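Local coordinates for 3,6-diketocamphane 1,6-monooxygenase (Pseudomonas putida, PDB 4UWM), which oxidises one diketocamphane enantiomer, (1S,4S)-bornane-2,5-dione, to a lactone using FMNH2 and molecular oxygen, in the pathway that degrades (-)-camphor, at residues T5-H10 and D39-S44; R252-H257 and T343-A348; I71-M76 and E100-L105. All coordinates share one frame; numbering follows the deposited sequence. Where two conformers were deposited one is given.

Contact 1 (T5-H10 and D39-S44). With FMN (flavin mononucleotide), chain C.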
loop_
_atom_site.group_PDB
_atom_site.type_symbol
_atom_site.label_atom_id
_atom_site.label_comp_id
_atom_site.label_asym_id
_atom_site.label_seq_id
_atom_site.Cartn_x
_atom_site.Cartn_y
_atom_site.Cartn_z
ATOM N N THR A 5 20.379 16.832 -2.551
ATOM C CA THR A 5 19.048 17.425 -2.431
ATOM C C THR A 5 18.009 16.303 -2.193
ATOM O O THR A 5 18.043 15.267 -2.863
ATOM C CB THR A 5 18.652 18.249 -3.682
ATOM O OG1 THR A 5 19.663 19.224 -3.949
ATOM C CG2 THR A 5 17.327 19.013 -3.459
ATOM N N GLY A 6 17.119 16.522 -1.225
ATOM C CA GLY A 6 15.987 15.620 -0.963
ATOM C C GLY A 6 14.663 16.361 -0.960
ATOM O O GLY A 6 14.629 17.597 -0.892
ATOM N N LEU A 7 13.567 15.610 -1.068
ATOM C CA LEU A 7 12.234 16.188 -0.986
ATOM C C LEU A 7 11.524 15.518 0.179
ATOM O O LEU A 7 11.665 14.313 0.366
ATOM C CB LEU A 7 11.497 15.952 -2.307
ATOM C CG LEU A 7 10.193 16.692 -2.594
ATOM C CD1 LEU A 7 10.409 18.205 -2.763
ATOM C CD2 LEU A 7 9.538 16.093 -3.824
ATOM N N ILE A 8 10.850 16.303 1.018
ATOM C CA ILE A 8 9.961 15.738 2.017
ATOM C C ILE A 8 8.508 16.158 1.724
ATOM O O ILE A 8 8.201 17.338 1.576
ATOM C CB ILE A 8 10.415 15.944 3.489
ATOM C CG1 ILE A 8 9.450 15.210 4.450
ATOM C CG2 ILE A 8 10.572 17.419 3.853
ATOM C CD1 ILE A 8 9.991 14.974 5.838
ATOM N N PHE A 9 7.644 15.157 1.608
ATOM C CA PHE A 9 6.249 15.317 1.197
ATOM C C PHE A 9 5.395 14.913 2.390
ATOM O O PHE A 9 5.024 13.727 2.558
ATOM C CB PHE A 9 6.010 14.406 0.002
ATOM C CG PHE A 9 4.782 14.728 -0.813
ATOM C CD1 PHE A 9 4.717 15.875 -1.601
ATOM C CD2 PHE A 9 3.723 13.825 -0.862
ATOM C CE1 PHE A 9 3.585 16.131 -2.380
ATOM C CE2 PHE A 9 2.602 14.066 -1.622
ATOM C CZ PHE A 9 2.520 15.229 -2.378
ATOM N N HIS A 10 5.075 15.898 3.218
ATOM C CA HIS A 10 4.287 15.650 4.421
ATOM C C HIS A 10 2.911 14.995 4.284
ATOM O O HIS A 10 2.587 14.117 5.088
ATOM C CB HIS A 10 4.247 16.848 5.365
ATOM C CG HIS A 10 5.417 16.893 6.277
ATOM N ND1 HIS A 10 6.543 17.638 6.007
ATOM C CD2 HIS A 10 5.670 16.229 7.431
ATOM C CE1 HIS A 10 7.429 17.451 6.968
ATOM N NE2 HIS A 10 6.925 16.602 7.843
ATOM N N ASP A 39 17.865 13.215 -4.797
ATOM C CA ASP A 39 18.381 11.921 -4.347
ATOM C C ASP A 39 17.306 11.031 -3.670
ATOM O O ASP A 39 17.316 9.819 -3.825
ATOM C CB ASP A 39 19.507 12.130 -3.331
ATOM C CG ASP A 39 20.141 10.823 -2.896
ATOM O OD1 ASP A 39 20.575 10.069 -3.783
ATOM O OD2 ASP A 39 20.197 10.539 -1.673
ATOM N N SER A 40 16.433 11.650 -2.890
ATOM C CA SER A 40 15.459 10.902 -2.096
ATOM C C SER A 40 14.155 11.674 -1.961
ATOM O O SER A 40 14.144 12.904 -2.001
ATOM C CB SER A 40 16.030 10.558 -0.720
ATOM O OG SER A 40 16.312 11.724 0.017
ATOM N N MET A 41 13.047 10.939 -1.813
ATOM C CA MET A 41 11.769 11.556 -1.483
ATOM C C MET A 41 11.196 10.860 -0.260
ATOM O O MET A 41 10.988 9.661 -0.293
ATOM C CB MET A 41 10.808 11.460 -2.668
ATOM C CG MET A 41 9.426 12.071 -2.395
ATOM S SD MET A 41 8.384 11.820 -3.838
ATOM C CE MET A 41 6.878 12.696 -3.361
ATOM N N MET A 42 11.009 11.620 0.812
ATOM C CA MET A 42 10.415 11.141 2.062
ATOM C C MET A 42 8.915 11.450 2.027
ATOM O O MET A 42 8.524 12.557 1.630
ATOM C CB MET A 42 11.059 11.849 3.265
ATOM C CG MET A 42 12.531 11.460 3.487
ATOM S SD MET A 42 13.258 12.368 4.871
ATOM C CE MET A 42 14.990 11.879 4.724
ATOM N N ILE A 43 8.078 10.490 2.444
ATOM C CA ILE A 43 6.612 10.696 2.461
ATOM C C ILE A 43 6.071 10.338 3.820
ATOM O O ILE A 43 6.268 9.205 4.280
ATOM C CB ILE A 43 5.908 9.897 1.341
ATOM C CG1 ILE A 43 6.570 10.225 0.001
ATOM C CG2 ILE A 43 4.391 10.183 1.326
ATOM C CD1 ILE A 43 6.313 9.269 -1.134
ATOM N N SER A 44 5.394 11.287 4.458
ATOM C CA SER A 44 4.916 11.100 5.827
ATOM C C SER A 44 3.586 10.338 5.918
ATOM O O SER A 44 2.947 10.070 4.911
ATOM C CB SER A 44 4.833 12.430 6.580
ATOM O OG SER A 44 6.102 13.064 6.609
HETATM N N1 FMN C . 7.933 13.087 12.428
HETATM C C2 FMN C . 8.163 12.227 11.393
HETATM O O2 FMN C . 8.325 11.011 11.629
HETATM N N3 FMN C . 8.230 12.633 10.112
HETATM C C4 FMN C . 8.075 13.916 9.760
HETATM O O4 FMN C . 8.149 14.237 8.556
HETATM C C4A FMN C . 7.816 14.926 10.825
HETATM N N5 FMN C . 7.641 16.239 10.550
HETATM C C5A FMN C . 7.407 17.145 11.533
HETATM C C6 FMN C . 7.236 18.494 11.212
HETATM C C7 FMN C . 6.994 19.440 12.209
HETATM C C7M FMN C . 6.813 20.892 11.842
HETATM C C8 FMN C . 6.919 18.994 13.632
HETATM C C8M FMN C . 6.660 19.968 14.748
HETATM C C9 FMN C . 7.089 17.651 13.953
HETATM C C9A FMN C . 7.333 16.702 12.962
HETATM N N10 FMN C . 7.513 15.331 13.285
HETATM C C10 FMN C . 7.752 14.418 12.224
HETATM C "C1'" FMN C . 7.425 14.870 14.683
HETATM C "C2'" FMN C . 8.797 14.753 15.331
HETATM O "O2'" FMN C . 9.649 14.039 14.438
HETATM C "C3'" FMN C . 8.709 14.010 16.661
HETATM O "O3'" FMN C . 8.561 14.975 17.712
HETATM C "C4'" FMN C . 9.944 13.133 16.879
HETATM O "O4'" FMN C . 9.829 11.920 16.123
HETATM C "C5'" FMN C . 10.205 12.807 18.345
HETATM O "O5'" FMN C . 11.149 13.775 18.783
HETATM P P FMN C . 11.981 13.662 20.146
HETATM O O1P FMN C . 12.334 12.222 20.346
HETATM O O2P FMN C . 13.156 14.528 19.803
HETATM O O3P FMN C . 11.039 14.228 21.171
#
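The imidazole of His-10 meets Ser-44, whose OG, in the conformer described, stands obliquely to the ring, 3.3 Å from CD2 of His-10; FMN C4A lies in plane at the edge of the imidazole. NE2 of His-10 donates to FMN N5 at 2.8 Å. The other ring nitrogen, ND1, is hydrogen-bonded to OE1 of Glu-347, and with both nitrogens engaged the ring is probably held against turning. Ser-44 OG lies 3.1 Å from FMN O4 and is also hydrogen-bonded to Met-76 O.

The other ring, of Phe-9, has Ile-43 CG2 at its edge and Met-41 CE set obliquely to it. Met-41 has CG anti to the backbone N (chi1 179°) and runs extended beside Phe-9, bringing CE to 3.9 Å from Phe-9 CB. On the face of the sheet that carries Ile-8 and Met-42, CG1 of Ile-8 packs at 3.9 Å on CB of Met-42.

The backbones pair as a parallel ladder: Leu-7 O accepts from Met-42 N at 2.8 Å, and Met-42 O from Phe-9 N at 2.7 Å. The strands belong to the beta-alpha-beta unit 4-9, 19-35, 40-43. Strand 343-347 flanks strand 4-9, helix 57-65 covers Phe-9 and Ile-43, and helix 356-369 packs on Leu-7.

Contact 2 (R252-H257 and T343-A348)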
loop_
_atom_site.group_PDB
_atom_site.type_symbol
_atom_site.label_atom_id
_atom_site.label_comp_id
_atom_site.label_asym_id
_atom_site.label_seq_id
_atom_site.Cartn_x
_atom_site.Cartn_y
_atom_site.Cartn_z
ATOM N N ARG A 252 25.110 11.285 6.486
ATOM C CA ARG A 252 23.859 10.547 6.637
ATOM C C ARG A 252 22.775 11.426 7.275
ATOM O O ARG A 252 21.582 11.117 7.187
ATOM C CB ARG A 252 24.081 9.277 7.472
ATOM C CG ARG A 252 25.015 8.253 6.836
ATOM C CD ARG A 252 25.139 6.996 7.698
ATOM N NE ARG A 252 23.863 6.278 7.869
ATOM C CZ ARG A 252 23.542 5.535 8.933
ATOM N NH1 ARG A 252 24.390 5.402 9.947
ATOM N NH2 ARG A 252 22.361 4.914 8.990
ATOM N N HIS A 253 23.193 12.520 7.916
ATOM C CA HIS A 253 22.265 13.458 8.537
ATOM C C HIS A 253 21.441 14.184 7.472
ATOM O O HIS A 253 21.997 14.750 6.529
ATOM C CB HIS A 253 23.021 14.456 9.416
ATOM C CG HIS A 253 22.154 15.183 10.394
ATOM N ND1 HIS A 253 22.626 16.209 11.183
ATOM C CD2 HIS A 253 20.843 15.039 10.712
ATOM C CE1 HIS A 253 21.648 16.659 11.950
ATOM N NE2 HIS A 253 20.556 15.966 11.686
ATOM N N ALA A 254 20.114 14.114 7.603
ATOM C CA ALA A 254 19.203 14.842 6.715
ATOM C C ALA A 254 18.498 15.925 7.503
ATOM O O ALA A 254 18.048 15.697 8.629
ATOM C CB ALA A 254 18.195 13.889 6.065
ATOM N N VAL A 255 18.445 17.123 6.932
ATOM C CA VAL A 255 17.885 18.271 7.635
ATOM C C VAL A 255 16.843 18.919 6.743
ATOM O O VAL A 255 17.134 19.287 5.600
ATOM C CB VAL A 255 18.959 19.322 8.028
ATOM C CG1 VAL A 255 18.310 20.479 8.800
ATOM C CG2 VAL A 255 20.043 18.687 8.881
ATOM N N SER A 256 15.632 19.054 7.280
ATOM C CA SER A 256 14.498 19.603 6.544
ATOM C C SER A 256 14.427 21.127 6.691
ATOM O O SER A 256 14.482 21.641 7.812
ATOM C CB SER A 256 13.204 18.945 7.039
ATOM O OG SER A 256 12.058 19.602 6.535
ATOM N N HIS A 257 14.300 21.820 5.569
ATOM C CA HIS A 257 14.234 23.276 5.509
ATOM C C HIS A 257 13.122 23.658 4.550
ATOM O O HIS A 257 12.831 22.915 3.598
ATOM C CB HIS A 257 15.530 23.865 4.920
ATOM C CG HIS A 257 16.714 23.820 5.835
ATOM N ND1 HIS A 257 16.968 24.799 6.772
ATOM C CD2 HIS A 257 17.730 22.932 5.933
ATOM C CE1 HIS A 257 18.083 24.506 7.419
ATOM N NE2 HIS A 257 18.568 23.380 6.925
ATOM N N THR A 343 22.111 15.795 3.573
ATOM C CA THR A 343 20.977 16.005 2.647
ATOM C C THR A 343 20.142 17.191 3.069
ATOM O O THR A 343 19.713 17.290 4.236
ATOM C CB THR A 343 20.050 14.751 2.518
ATOM O OG1 THR A 343 20.799 13.630 2.039
ATOM C CG2 THR A 343 18.919 15.014 1.519
ATOM N N LEU A 344 19.902 18.085 2.119
ATOM C CA LEU A 344 19.004 19.197 2.348
ATOM C C LEU A 344 17.614 18.711 1.942
ATOM O O LEU A 344 17.336 18.512 0.745
ATOM C CB LEU A 344 19.407 20.412 1.507
ATOM C CG LEU A 344 18.434 21.588 1.575
ATOM C CD1 LEU A 344 18.584 22.323 2.891
ATOM C CD2 LEU A 344 18.621 22.528 0.392
ATOM N N GLN A 345 16.754 18.520 2.938
ATOM C CA GLN A 345 15.467 17.887 2.678
ATOM C C GLN A 345 14.447 18.983 2.473
ATOM O O GLN A 345 13.984 19.590 3.426
ATOM C CB GLN A 345 15.070 16.926 3.820
ATOM C CG GLN A 345 14.246 15.716 3.367
ATOM C CD GLN A 345 15.079 14.635 2.673
ATOM O OE1 GLN A 345 16.183 14.301 3.115
ATOM N NE2 GLN A 345 14.535 14.057 1.600
ATOM N N VAL A 346 14.097 19.225 1.216
ATOM C CA VAL A 346 13.205 20.332 0.873
ATOM C C VAL A 346 11.726 20.014 1.099
ATOM O O VAL A 346 11.208 19.041 0.551
ATOM C CB VAL A 346 13.433 20.782 -0.586
ATOM C CG1 VAL A 346 12.523 21.953 -0.936
ATOM C CG2 VAL A 346 14.904 21.141 -0.781
ATOM N N GLU A 347 11.055 20.845 1.891
ATOM C CA GLU A 347 9.630 20.664 2.192
ATOM C C GLU A 347 8.772 20.956 0.971
ATOM O O GLU A 347 8.836 22.055 0.407
ATOM C CB GLU A 347 9.197 21.574 3.338
ATOM C CG GLU A 347 9.732 21.217 4.720
ATOM C CD GLU A 347 9.002 20.053 5.399
ATOM O OE1 GLU A 347 7.979 19.545 4.855
ATOM O OE2 GLU A 347 9.471 19.645 6.482
ATOM N N ALA A 348 7.965 19.978 0.559
ATOM C CA ALA A 348 7.097 20.153 -0.600
ATOM C C ALA A 348 5.815 20.861 -0.192
ATOM O O ALA A 348 5.214 20.543 0.847
ATOM C CB ALA A 348 6.792 18.814 -1.272
#
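With CG anti to the carbonyl carbon in His-257 (chi1 -73°) and anti to the backbone N in Leu-344 (chi1 174°), the two side chains cross at about a right angle on one face of the sheet. The touch is tight: CD1 of Leu-344 sits 3.2 Å from CD2 of His-257, obliquely to the ring.

The face with Ala-254, Ser-256 and Gln-345 carries the polar contacts. Ser-256 places OG anti to its backbone N (chi1 170°), and in the conformer described this hydroxyl donates to OE2 of Glu-347 at 2.6 Å, meeting it from above the carboxylate plane. Glu-347 is bent at its second torsion, and OE1 is hydrogen-bonded to ND1 of His-10, just beyond strand 4-9, so each carboxylate oxygen has a partner. OE1 of Gln-345 lies 3.6 Å from CB of Ala-254, while NE2 reaches across to the carbonyl of Leu-7.

Backbone bonds alternate between the strands: Val-255 N to Thr-343 O at 3.0 Å, Gln-345 N to Val-255 O at 2.8 Å, His-257 N to Gln-345 O at 3.1 Å. Leu-344 and Val-346 pack on helix 356-369, and Glu-347 bonds the FMN-binding His-10. The parallel pairing is that of adjacent barrel strands in the TIM-barrel fold of the bacterial luciferase family.

Contact 3 (I71-M76 and E100-L105). With FMN (flavin mononucleotide), chain C.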
loop_
_atom_site.group_PDB
_atom_site.type_symbol
_atom_site.label_atom_id
_atom_site.label_comp_id
_atom_site.label_asym_id
_atom_site.label_seq_id
_atom_site.Cartn_x
_atom_site.Cartn_y
_atom_site.Cartn_z
ATOM N N ILE A 71 15.695 8.024 -8.011
ATOM C CA ILE A 71 15.353 8.576 -6.710
ATOM C C ILE A 71 15.060 7.425 -5.731
ATOM O O ILE A 71 14.538 6.389 -6.138
ATOM C CB ILE A 71 14.164 9.576 -6.831
ATOM C CG1 ILE A 71 14.073 10.487 -5.607
ATOM C CG2 ILE A 71 12.862 8.854 -7.209
ATOM C CD1 ILE A 71 13.264 11.752 -5.864
ATOM N N LYS A 72 15.448 7.610 -4.470
ATOM C CA LYS A 72 15.171 6.668 -3.398
ATOM C C LYS A 72 13.940 7.146 -2.604
ATOM O O LYS A 72 13.761 8.346 -2.393
ATOM C CB LYS A 72 16.365 6.571 -2.445
ATOM C CG LYS A 72 17.682 6.170 -3.109
ATOM C CD LYS A 72 18.752 6.069 -2.037
ATOM C CE LYS A 72 20.155 6.103 -2.608
ATOM N NZ LYS A 72 21.105 5.914 -1.480
ATOM N N PHE A 73 13.122 6.206 -2.138
ATOM C CA PHE A 73 11.908 6.559 -1.373
ATOM C C PHE A 73 11.992 6.114 0.075
ATOM O O PHE A 73 12.608 5.095 0.361
ATOM C CB PHE A 73 10.681 5.909 -2.001
ATOM C CG PHE A 73 10.366 6.399 -3.372
ATOM C CD1 PHE A 73 9.602 7.552 -3.552
ATOM C CD2 PHE A 73 10.790 5.694 -4.485
ATOM C CE1 PHE A 73 9.289 7.997 -4.824
ATOM C CE2 PHE A 73 10.469 6.134 -5.773
ATOM C CZ PHE A 73 9.729 7.293 -5.941
ATOM N N ALA A 74 11.362 6.860 0.979
ATOM C CA ALA A 74 11.227 6.427 2.356
ATOM C C ALA A 74 9.911 6.887 2.934
ATOM O O ALA A 74 9.577 8.074 2.842
ATOM C CB ALA A 74 12.375 6.964 3.220
ATOM N N PRO A 75 9.172 5.964 3.578
ATOM C CA PRO A 75 8.144 6.451 4.482
ATOM C C PRO A 75 8.829 7.170 5.635
ATOM O O PRO A 75 9.845 6.675 6.181
ATOM C CB PRO A 75 7.438 5.153 4.961
ATOM C CG PRO A 75 8.478 4.103 4.827
ATOM C CD PRO A 75 9.325 4.493 3.633
ATOM N N MET A 76 8.303 8.327 6.011
ATOM C CA MET A 76 8.918 9.144 7.056
ATOM C C MET A 76 7.862 9.768 7.961
ATOM O O MET A 76 7.539 10.972 7.842
ATOM C CB MET A 76 9.811 10.226 6.430
ATOM C CG MET A 76 10.699 10.974 7.428
ATOM S SD MET A 76 11.823 9.849 8.282
ATOM C CE MET A 76 12.804 9.267 6.887
ATOM N N GLU A 100 14.166 -2.274 -6.108
ATOM C CA GLU A 100 15.557 -2.731 -6.220
ATOM C C GLU A 100 16.481 -1.977 -5.263
ATOM O O GLU A 100 17.576 -1.578 -5.626
ATOM C CB GLU A 100 16.020 -2.651 -7.677
ATOM C CG GLU A 100 15.158 -3.541 -8.548
ATOM C CD GLU A 100 15.468 -3.465 -10.024
ATOM O OE1 GLU A 100 15.727 -2.366 -10.547
ATOM O OE2 GLU A 100 15.408 -4.516 -10.675
ATOM N N GLY A 101 15.999 -1.777 -4.038
ATOM C CA GLY A 101 16.774 -1.154 -2.971
ATOM C C GLY A 101 16.840 0.362 -2.955
ATOM O O GLY A 101 17.521 0.930 -2.096
ATOM N N ARG A 102 16.137 1.027 -3.883
ATOM C CA ARG A 102 15.996 2.490 -3.840
ATOM C C ARG A 102 14.986 2.840 -2.777
ATOM O O ARG A 102 13.940 3.437 -3.086
ATOM C CB ARG A 102 15.501 3.060 -5.179
ATOM C CG ARG A 102 16.369 2.766 -6.394
ATOM C CD ARG A 102 15.838 3.458 -7.642
ATOM N NE ARG A 102 14.630 2.865 -8.214
ATOM C CZ ARG A 102 13.504 3.530 -8.506
ATOM N NH1 ARG A 102 13.383 4.842 -8.278
ATOM N NH2 ARG A 102 12.504 2.883 -9.069
ATOM N N TYR A 103 15.305 2.504 -1.525
ATOM C CA TYR A 103 14.319 2.536 -0.454
ATOM C C TYR A 103 15.054 2.663 0.851
ATOM O O TYR A 103 16.122 2.092 1.001
ATOM C CB TYR A 103 13.481 1.223 -0.499
ATOM C CG TYR A 103 12.491 1.113 0.619
ATOM C CD1 TYR A 103 12.861 0.558 1.844
ATOM C CD2 TYR A 103 11.185 1.584 0.469
ATOM C CE1 TYR A 103 11.974 0.492 2.892
ATOM C CE2 TYR A 103 10.276 1.517 1.517
ATOM C CZ TYR A 103 10.679 0.958 2.720
ATOM O OH TYR A 103 9.808 0.892 3.783
ATOM N N PHE A 104 14.510 3.430 1.792
ATOM C CA PHE A 104 14.906 3.282 3.185
ATOM C C PHE A 104 13.702 3.510 4.069
ATOM O O PHE A 104 12.665 3.975 3.593
ATOM C CB PHE A 104 16.151 4.124 3.584
ATOM C CG PHE A 104 15.988 5.616 3.435
ATOM C CD1 PHE A 104 16.085 6.218 2.182
ATOM C CD2 PHE A 104 15.776 6.421 4.563
ATOM C CE1 PHE A 104 15.947 7.595 2.046
ATOM C CE2 PHE A 104 15.627 7.800 4.428
ATOM C CZ PHE A 104 15.730 8.379 3.163
ATOM N N LEU A 105 13.831 3.170 5.347
ATOM C CA LEU A 105 12.686 3.080 6.243
ATOM C C LEU A 105 12.742 4.045 7.418
ATOM O O LEU A 105 13.585 3.912 8.323
ATOM C CB LEU A 105 12.550 1.624 6.753
ATOM C CG LEU A 105 11.580 1.343 7.901
ATOM C CD1 LEU A 105 10.126 1.541 7.453
ATOM C CD2 LEU A 105 11.804 -0.089 8.423
HETATM N N1 FMN C . 7.933 13.087 12.428
HETATM C C2 FMN C . 8.163 12.227 11.393
HETATM O O2 FMN C . 8.325 11.011 11.629
HETATM N N3 FMN C . 8.230 12.633 10.112
HETATM C C4 FMN C . 8.075 13.916 9.760
HETATM O O4 FMN C . 8.149 14.237 8.556
HETATM C C4A FMN C . 7.816 14.926 10.825
HETATM N N5 FMN C . 7.641 16.239 10.550
HETATM C C5A FMN C . 7.407 17.145 11.533
HETATM C C6 FMN C . 7.236 18.494 11.212
HETATM C C7 FMN C . 6.994 19.440 12.209
HETATM C C7M FMN C . 6.813 20.892 11.842
HETATM C C8 FMN C . 6.919 18.994 13.632
HETATM C C8M FMN C . 6.660 19.968 14.748
HETATM C C9 FMN C . 7.089 17.651 13.953
HETATM C C9A FMN C . 7.333 16.702 12.962
HETATM N N10 FMN C . 7.513 15.331 13.285
HETATM C C10 FMN C . 7.752 14.418 12.224
HETATM C "C1'" FMN C . 7.425 14.870 14.683
HETATM C "C2'" FMN C . 8.797 14.753 15.331
HETATM O "O2'" FMN C . 9.649 14.039 14.438
HETATM C "C3'" FMN C . 8.709 14.010 16.661
HETATM O "O3'" FMN C . 8.561 14.975 17.712
HETATM C "C4'" FMN C . 9.944 13.133 16.879
HETATM O "O4'" FMN C . 9.829 11.920 16.123
HETATM C "C5'" FMN C . 10.205 12.807 18.345
HETATM O "O5'" FMN C . 11.149 13.775 18.783
HETATM P P FMN C . 11.981 13.662 20.146
HETATM O O1P FMN C . 12.334 12.222 20.346
HETATM O O2P FMN C . 13.156 14.528 19.803
HETATM O O3P FMN C . 11.039 14.228 21.171
#
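Ala-74 and Phe-104 form the tight half of a contact in a beta-alpha-beta unit, in which strand 72-79 and strand 105-108 run parallel and helix 85-98 connects them. The methyl CB of Ala-74 sits almost exactly over the centre of the Phe-104 ring, 3.5 Å from its centroid, a CH-pi contact. Beside it, CE of Met-76, in the conformer described, comes obliquely to within 4.0 Å of CE2 of Phe-104. Pro-75 crosses Tyr-103 at about a right angle, its CG 3.6 Å from the phenol OH, and touches Leu-105 as well. The backbone closes this half: Phe-104 N donates to Phe-73 O at 2.9 Å.

The loose, solvent side is that of Lys-72, which is exposed; its CB and CG lie against the backbone of Arg-102 before the extended chain leads NZ away from the contact. Arg-102 itself, the centre of an inverse gamma turn, holds this end. Its carbonyl O accepts from Phe-73 N at 3.0 Å. Its side chain bends at chi3, and NH1 donates at 2.9 Å to Ile-71 O, lying in the carbonyl plane. NH1 is also bonded to Thr-68 OG1 and NH2 to Ala-65 O, so the guanidinium ties the turn to the end of helix 57-65 and the loop beyond. An alanine in place of Arg-102 would probably leave the carbonyls of Ile-71 and Ala-65 and the hydroxyl of Thr-68 without these partners, and the turn less firmly held to helix 57-65. At the buried end the segment reaches the cofactor, where FMN N3 donates to Met-76 O at 2.9 Å.

Overall arrangement
The three contacts are alternate strand pairings in one curved parallel sheet of the barrel. Along the chain contact 1 closes first, contact 3 follows, and contact 2 comes last, yet in space contact 1 lies between the other two: its centre is about 8 Å from that of contact 2 and about 10 Å from that of contact 3, which are themselves about 15 Å apart and do not touch. Strand 343-347 pairs with strand 4-9, bringing the C-terminal part of the chain back to the N-terminal strand, while strand 40-43 pairs with strand 72-79. Contacts 1 and 3 both touch FMN, and contact 2 reaches the site at second hand, through the bond of Glu-347 to His-10.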